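Local coordinates for protein RNA-dependent RNA polymerase (Dera Ghazi Khan orthonairovirus, PDB 6DX2) that probably copies RNA as a full-length L protein and is represented here by its viral OTU domain, a cysteine protease with deubiquitinase activity, at residues F52-L55 and S56-R59; A91-R95 and N96-G100. All blocks are in the same frame, centred on the assembly; numbering follows the deposited sequence.

Following the chain from the N terminus, interaction 1 comes first: residues 52-59 close the tight connection by which helix 42-52 ends and helix 58-71 begins. Interaction 2 lies farther on, where residues 91-100 leave helix 86-93 and turn back before helix 102-112. The two are in series, neither nested nor crossed, and their centres are about 16 Å apart. They nevertheless meet in space, because the side chains of Trp-58 and Arg-59 at the start of helix 58-71 reach Asn-96, to which Arg-59 makes a weak hydrogen bond. The contacts thus join helices 42-52, 58-71, 86-93 and 102-112 of the OTU-like cysteine protease domain, and Glu-53 adds a hydrogen bond to Gln-155 of strand 150-156.

Interaction 1: F52-L55 and S56-R59; sequences FESL and SEWR
Ser-54 OG draws the chain round on itself: the backbone N of Ser-56 donates to it over 3.1 Å in a nearly straight bond, with an N-H...O angle of 172°. A side-chain oxygen bonded to the amide two residues later makes this an ST turn, a role that suits serine because its short side chain carries the acceptor close to the backbone. Two further oxygens gather at the same hydroxyl, Ser-56 OG at 3.1 Å from Ser-54 OG and Glu-57 OE1 somewhat farther off.

Glu-57 folds back over the ring of Phe-52. With chi1 at -69°, CG stands over the middle of the ring, 3.6 Å from the Phe-52 centroid, in a CH-pi contact; the bend at chi2 (86°) then lays the carboxylate back along the ring toward Phe-52 CB. The carboxylate is stacked almost flat on the ring, and OE1 ends 3.3 Å from Phe-52 CB. Glutamate suits the place because its methylenes can cover the aromatic face while the carboxylate reaches on toward the serines.

The connection is a compact helix-to-helix turn of the OTU domain. Glu-53, with positive phi, breaks away from helix 42-52, a type I turn runs from Leu-55 to Trp-58, and Glu-57 stands at the N-cap of helix 58-71. Closing that turn, Trp-58 N bonds to Leu-55 O at 3.2 Å, the donor lying above the carbonyl plane. The same oxygen meets the indole at its edge, in the ring plane, 3.1 Å from Trp-58 CD1. Ser-48 of the preceding helix bonds to Ser-54 O through its hydroxyl. Leu-55 packs on Tyr-45 and Phe-49 of helix 42-52, and Tyr-45 also meets Trp-58 edge-to-face.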
ATOM      1  N   PHE A  52     -12.227  -6.470  -1.576  1.00 38.15           N
ATOM      2  CA  PHE A  52     -13.654  -6.733  -1.620  1.00 38.42           C
ATOM      3  C   PHE A  52     -14.306  -6.530  -2.982  1.00 37.70           C
ATOM      4  O   PHE A  52     -15.505  -6.796  -3.100  1.00 41.98           O
ATOM      5  CB  PHE A  52     -14.402  -5.824  -0.612  1.00 41.79           C
ATOM      6  CG  PHE A  52     -13.937  -6.009   0.821  1.00 39.10           C
ATOM      7  CD1 PHE A  52     -14.409  -7.063   1.580  1.00 50.16           C
ATOM      8  CD2 PHE A  52     -13.011  -5.158   1.389  1.00 34.60           C
ATOM      9  CE1 PHE A  52     -13.936  -7.250   2.895  1.00 45.19           C
ATOM     10  CE2 PHE A  52     -12.556  -5.336   2.724  1.00 37.67           C
ATOM     11  CZ  PHE A  52     -13.010  -6.373   3.441  1.00 40.31           C
ATOM     12  N   GLU A  53     -13.583  -6.024  -3.989  1.00 38.21           N
ATOM     13  CA  GLU A  53     -14.154  -5.635  -5.284  1.00 40.34           C
ATOM     14  C   GLU A  53     -15.250  -4.605  -5.095  1.00 46.73           C
ATOM     15  O   GLU A  53     -16.234  -4.561  -5.835  1.00 45.56           O
ATOM     16  CB  GLU A  53     -14.666  -6.854  -6.076  1.00 49.27           C
ATOM     17  CG  GLU A  53     -13.567  -7.863  -6.422  1.00 60.61           C
ATOM     18  CD  GLU A  53     -12.646  -7.444  -7.600  1.00 74.19           C
ATOM     19  OE1 GLU A  53     -11.491  -7.927  -7.630  1.00 78.91           O
ATOM     20  OE2 GLU A  53     -13.050  -6.668  -8.498  1.00 77.28           O
ATOM     21  N   SER A  54     -15.070  -3.757  -4.091  1.00 41.70           N
ATOM     22  CA  SER A  54     -16.029  -2.730  -3.759  1.00 38.20           C
ATOM     23  C   SER A  54     -15.271  -1.677  -2.971  1.00 37.25           C
ATOM     24  O   SER A  54     -14.258  -1.978  -2.344  1.00 34.81           O
ATOM     25  CB  SER A  54     -17.179  -3.302  -2.934  1.00 46.02           C
ATOM     26  OG  SER A  54     -17.870  -2.276  -2.254  1.00 52.97           O
ATOM     27  N   LEU A  55     -15.784  -0.435  -3.006  1.00 44.29           N
ATOM     28  CA  LEU A  55     -15.173   0.647  -2.257  1.00 39.76           C
ATOM     29  C   LEU A  55     -15.769   0.800  -0.868  1.00 45.10           C
ATOM     30  O   LEU A  55     -15.237   1.571  -0.049  1.00 40.27           O
ATOM     31  CB  LEU A  55     -15.338   1.974  -3.018  1.00 39.20           C
ATOM     32  CG  LEU A  55     -14.780   2.029  -4.430  1.00 45.54           C
ATOM     33  CD1 LEU A  55     -14.781   3.429  -4.955  1.00 44.81           C
ATOM     34  CD2 LEU A  55     -13.345   1.456  -4.464  1.00 41.27           C
ATOM     35  N   SER A  56     -16.844   0.077  -0.587  1.00 40.35           N
ATOM     36  CA  SER A  56     -17.654   0.410   0.579  1.00 49.57           C
ATOM     37  C   SER A  56     -16.992   0.056   1.900  1.00 45.00           C
ATOM     38  O   SER A  56     -17.491   0.512   2.941  1.00 47.89           O
ATOM     39  CB  SER A  56     -19.007  -0.286   0.494  1.00 56.75           C
ATOM     40  OG  SER A  56     -18.860  -1.685   0.623  1.00 62.18           O
ATOM     41  N   GLU A  57     -15.920  -0.746   1.886  1.00 43.00           N
ATOM     42  CA  GLU A  57     -15.220  -1.197   3.079  1.00 37.27           C
ATOM     43  C   GLU A  57     -14.046  -0.297   3.471  1.00 33.46           C
ATOM     44  O   GLU A  57     -13.299  -0.625   4.398  1.00 37.58           O
ATOM     45  CB  GLU A  57     -14.745  -2.630   2.876  1.00 37.68           C
ATOM     46  CG  GLU A  57     -15.889  -3.615   2.841  1.00 45.02           C
ATOM     47  CD  GLU A  57     -16.511  -3.790   1.457  1.00 51.13           C
ATOM     48  OE1 GLU A  57     -16.050  -3.149   0.487  1.00 48.04           O
ATOM     49  OE2 GLU A  57     -17.485  -4.567   1.337  1.00 55.50           O
ATOM     50  N   TRP A  58     -13.925   0.867   2.833  1.00 37.17           N
ATOM     51  CA  TRP A  58     -12.721   1.672   3.014  1.00 33.33           C
ATOM     52  C   TRP A  58     -12.588   2.195   4.439  1.00 35.75           C
ATOM     53  O   TRP A  58     -11.478   2.253   4.981  1.00 36.32           O
ATOM     54  CB  TRP A  58     -12.728   2.823   1.995  1.00 34.48           C
ATOM     55  CG  TRP A  58     -13.695   3.924   2.270  1.00 41.23           C
ATOM     56  CD1 TRP A  58     -14.988   4.004   1.834  1.00 34.38           C
ATOM     57  CD2 TRP A  58     -13.435   5.136   2.977  1.00 35.68           C
ATOM     58  NE1 TRP A  58     -15.559   5.165   2.261  1.00 40.90           N
ATOM     59  CE2 TRP A  58     -14.620   5.889   2.951  1.00 36.65           C
ATOM     60  CE3 TRP A  58     -12.307   5.658   3.625  1.00 37.50           C
ATOM     61  CZ2 TRP A  58     -14.744   7.149   3.581  1.00 44.12           C
ATOM     62  CZ3 TRP A  58     -12.423   6.897   4.253  1.00 39.45           C
ATOM     63  CH2 TRP A  58     -13.645   7.636   4.211  1.00 42.44           C
ATOM     64  N   ARG A  59     -13.710   2.552   5.084  1.00 37.14           N
ATOM     65  CA  ARG A  59     -13.613   2.997   6.473  1.00 33.88           C
ATOM     66  C   ARG A  59     -13.274   1.848   7.419  1.00 40.48           C
ATOM     67  O   ARG A  59     -12.558   2.047   8.406  1.00 39.04           O
ATOM     68  CB  ARG A  59     -14.923   3.656   6.934  1.00 37.45           C
ATOM     69  CG  ARG A  59     -15.460   4.790   6.028  1.00 43.60           C
ATOM     70  CD  ARG A  59     -16.598   5.617   6.707  1.00 51.77           C
ATOM     71  NE  ARG A  59     -15.962   6.646   7.525  1.00 70.06           N
ATOM     72  CZ  ARG A  59     -15.908   7.942   7.215  1.00 79.02           C
ATOM     73  NH1 ARG A  59     -16.507   8.411   6.119  1.00 80.71           N
ATOM     74  NH2 ARG A  59     -15.275   8.778   8.026  1.00 83.00           N
TER

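Interaction 2: A91-R95 and N96-G100; sequences ADMLR and NYYWG
Met-93 and Asp-92 receive the ring of Tyr-98 as the chain doubles back from helix 86-93. One face of the ring lies over the backbone of Met-93, whose CA stands 3.5 Å from the Tyr-98 centroid in a CH-pi contact close to the ring normal. The methionine side chain passes obliquely across the ring, bringing CG within 3.7 Å of Tyr-98 CE1, and then leads away; its flexible, unbranched chain bends past the ring to pack on Ile-65 and Ala-66 of helix 58-71. Asp-92 approaches from the rim instead. Its OD2 lies in the ring plane, 3.6 Å from Tyr-98 CE2, with the carboxylate turned 81° from the ring.

A type II turn from Arg-95 to Tyr-98 places the ring. Tyr-98 N donates to Arg-95 O over 3.3 Å, Tyr-97 takes up positive phi at the third position, and the first torsion of Tyr-98 (169°) sets CG opposite the backbone N, over the helix end. Two waters bridge the turn: one donates to both Leu-94 O and Asn-96 OD1, at 2.9 Å from each. The second donates to Asn-96 O and accepts a weak bond from Arg-95 NH2.

Farther out, Tyr-83 OH bonds to Asp-92 OD2, Glu-104 OE2 bonds to Tyr-98 OH, and Lys-62 NZ donates to Met-93 O. Tyrosine thus combines a broad face for packing with a hydroxyl that reaches helix 102-112. Because the C-H edge of an aromatic ring is slightly positive, the in-plane carboxylate oxygen of Asp-92 probably gains a mild electrostatic attraction there, secondary to its bond with Tyr-83.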
ATOM      1  N   ALA A  91      -6.016   9.304  15.772  1.00 43.80           N
ATOM      2  CA  ALA A  91      -6.941  10.429  15.633  1.00 46.29           C
ATOM      3  C   ALA A  91      -6.768  11.118  14.280  1.00 47.73           C
ATOM      4  O   ALA A  91      -7.747  11.553  13.658  1.00 53.57           O
ATOM      5  CB  ALA A  91      -6.733  11.427  16.773  1.00 50.50           C
ATOM      6  N   ASP A  92      -5.530  11.230  13.813  1.00 43.76           N
ATOM      7  CA  ASP A  92      -5.282  11.833  12.505  1.00 39.93           C
ATOM      8  C   ASP A  92      -5.724  10.907  11.373  1.00 39.38           C
ATOM      9  O   ASP A  92      -6.448  11.318  10.467  1.00 40.28           O
ATOM     10  CB  ASP A  92      -3.796  12.148  12.359  1.00 45.97           C
ATOM     11  CG  ASP A  92      -3.532  13.227  11.331  1.00 64.55           C
ATOM     12  OD1 ASP A  92      -4.420  14.095  11.160  1.00 66.40           O
ATOM     13  OD2 ASP A  92      -2.455  13.205  10.691  1.00 68.70           O
ATOM     14  N   MET A  93      -5.274   9.651  11.406  1.00 37.70           N
ATOM     15  CA  MET A  93      -5.546   8.727  10.308  1.00 35.67           C
ATOM     16  C   MET A  93      -7.043   8.496  10.135  1.00 34.72           C
ATOM     17  O   MET A  93      -7.505   8.303   9.000  1.00 36.46           O
ATOM     18  CB  MET A  93      -4.790   7.401  10.562  1.00 35.79           C
ATOM     19  CG  MET A  93      -4.933   6.324   9.553  1.00 34.99           C
ATOM     20  SD  MET A  93      -6.427   5.320   9.829  1.00 38.49           S
ATOM     21  CE  MET A  93      -5.971   4.466  11.349  1.00 41.02           C
ATOM     22  N   LEU A  94      -7.806   8.521  11.216  1.00 35.73           N
ATOM     23  CA  LEU A  94      -9.218   8.191  11.106  1.00 39.66           C
ATOM     24  C   LEU A  94     -10.038   9.315  10.486  1.00 42.25           C
ATOM     25  O   LEU A  94     -11.233   9.137  10.228  1.00 44.38           O
ATOM     26  CB  LEU A  94      -9.790   7.873  12.482  1.00 39.55           C
ATOM     27  CG  LEU A  94      -9.362   6.471  12.923  1.00 39.62           C
ATOM     28  CD1 LEU A  94      -9.648   6.256  14.389  1.00 44.46           C
ATOM     29  CD2 LEU A  94     -10.069   5.427  12.056  1.00 44.18           C
ATOM     30  N   ARG A  95      -9.443  10.476  10.285  1.00 40.71           N
ATOM     31  CA  ARG A  95     -10.200  11.586   9.763  1.00 38.81           C
ATOM     32  C   ARG A  95     -10.401  11.413   8.270  1.00 37.56           C
ATOM     33  O   ARG A  95      -9.537  10.894   7.582  1.00 36.57           O
ATOM     34  CB  ARG A  95      -9.466  12.892  10.031  1.00 43.41           C
ATOM     35  CG  ARG A  95      -9.357  13.259  11.479  1.00 51.38           C
ATOM     36  CD  ARG A  95      -8.987  14.711  11.567  1.00 72.89           C
ATOM     37  NE  ARG A  95      -9.682  15.523  10.560  1.00 81.62           N
ATOM     38  CZ  ARG A  95      -9.102  16.461   9.811  1.00 81.93           C
ATOM     39  NH1 ARG A  95      -7.806  16.724   9.938  1.00 79.58           N
ATOM     40  NH2 ARG A  95      -9.820  17.146   8.936  1.00 80.18           N
ATOM     41  N   ASN A  96     -11.534  11.917   7.750  1.00 42.95           N
ATOM     42  CA  ASN A  96     -11.737  11.871   6.309  1.00 43.00           C
ATOM     43  C   ASN A  96     -10.631  12.649   5.604  1.00 39.79           C
ATOM     44  O   ASN A  96     -10.115  13.652   6.127  1.00 37.73           O
ATOM     45  CB  ASN A  96     -13.074  12.475   5.896  1.00 43.07           C
ATOM     46  CG  ASN A  96     -14.282  11.594   6.226  1.00 48.98           C
ATOM     47  OD1 ASN A  96     -14.193  10.376   6.387  1.00 48.48           O
ATOM     48  ND2 ASN A  96     -15.435  12.230   6.301  1.00 48.49           N
ATOM     49  N   TYR A  97     -10.260  12.148   4.412  1.00 36.17           N
ATOM     50  CA  TYR A  97      -9.279  12.740   3.519  1.00 36.37           C
ATOM     51  C   TYR A  97      -7.883  12.726   4.108  1.00 36.40           C
ATOM     52  O   TYR A  97      -7.021  13.493   3.663  1.00 42.72           O
ATOM     53  CB  TYR A  97      -9.695  14.174   3.108  1.00 36.05           C
ATOM     54  CG  TYR A  97     -11.161  14.167   2.802  1.00 43.51           C
ATOM     55  CD1 TYR A  97     -11.663  13.356   1.776  1.00 43.01           C
ATOM     56  CD2 TYR A  97     -12.051  14.924   3.534  1.00 50.92           C
ATOM     57  CE1 TYR A  97     -13.016  13.316   1.501  1.00 43.11           C
ATOM     58  CE2 TYR A  97     -13.414  14.902   3.248  1.00 53.24           C
ATOM     59  CZ  TYR A  97     -13.878  14.086   2.237  1.00 51.91           C
ATOM     60  OH  TYR A  97     -15.232  14.049   1.952  1.00 58.46           O
ATOM     61  N   TYR A  98      -7.626  11.850   5.087  1.00 32.17           N
ATOM     62  CA  TYR A  98      -6.254  11.604   5.487  1.00 33.63           C
ATOM     63  C   TYR A  98      -5.578  10.813   4.375  1.00 30.63           C
ATOM     64  O   TYR A  98      -6.113   9.789   3.910  1.00 31.10           O
ATOM     65  CB  TYR A  98      -6.239  10.817   6.800  1.00 32.60           C
ATOM     66  CG  TYR A  98      -4.903  10.280   7.173  1.00 30.87           C
ATOM     67  CD1 TYR A  98      -4.482   9.030   6.715  1.00 32.02           C
ATOM     68  CD2 TYR A  98      -4.051  11.017   7.966  1.00 34.42           C
ATOM     69  CE1 TYR A  98      -3.216   8.509   7.071  1.00 36.58           C
ATOM     70  CE2 TYR A  98      -2.802  10.527   8.339  1.00 35.63           C
ATOM     71  CZ  TYR A  98      -2.396   9.276   7.895  1.00 36.03           C
ATOM     72  OH  TYR A  98      -1.163   8.761   8.220  1.00 40.43           O
ATOM     73  N   TRP A  99      -4.436  11.290   3.902  1.00 28.97           N
ATOM     74  CA  TRP A  99      -3.818  10.630   2.742  1.00 31.42           C
ATOM     75  C   TRP A  99      -2.986   9.448   3.191  1.00 30.23           C
ATOM     76  O   TRP A  99      -1.982   9.622   3.864  1.00 31.09           O
ATOM     77  CB  TRP A  99      -2.972  11.620   1.934  1.00 33.76           C
ATOM     78  CG  TRP A  99      -3.839  12.575   1.194  1.00 30.74           C
ATOM     79  CD1 TRP A  99      -4.512  13.673   1.735  1.00 31.02           C
ATOM     80  CD2 TRP A  99      -4.181  12.541  -0.203  1.00 32.41           C
ATOM     81  NE1 TRP A  99      -5.222  14.305   0.749  1.00 34.05           N
ATOM     82  CE2 TRP A  99      -5.048  13.649  -0.443  1.00 32.56           C
ATOM     83  CE3 TRP A  99      -3.844  11.704  -1.285  1.00 34.06           C
ATOM     84  CZ2 TRP A  99      -5.614  13.926  -1.712  1.00 36.65           C
ATOM     85  CZ3 TRP A  99      -4.408  11.981  -2.538  1.00 33.74           C
ATOM     86  CH2 TRP A  99      -5.280  13.112  -2.741  1.00 36.27           C
ATOM     87  N   GLY A 100      -3.381   8.246   2.748  1.00 28.91           N
ATOM     88  CA  GLY A 100      -2.647   7.038   3.076  1.00 31.26           C
ATOM     89  C   GLY A 100      -1.398   6.845   2.243  1.00 27.71           C
ATOM     90  O   GLY A 100      -1.281   7.328   1.120  1.00 29.34           O
TER
HETATM   91  O   HOH W   1     -12.114   8.630   7.505  1.00 41.95           O
HETATM   92  O   HOH W   2     -11.384  15.661   7.497  1.00 49.52           O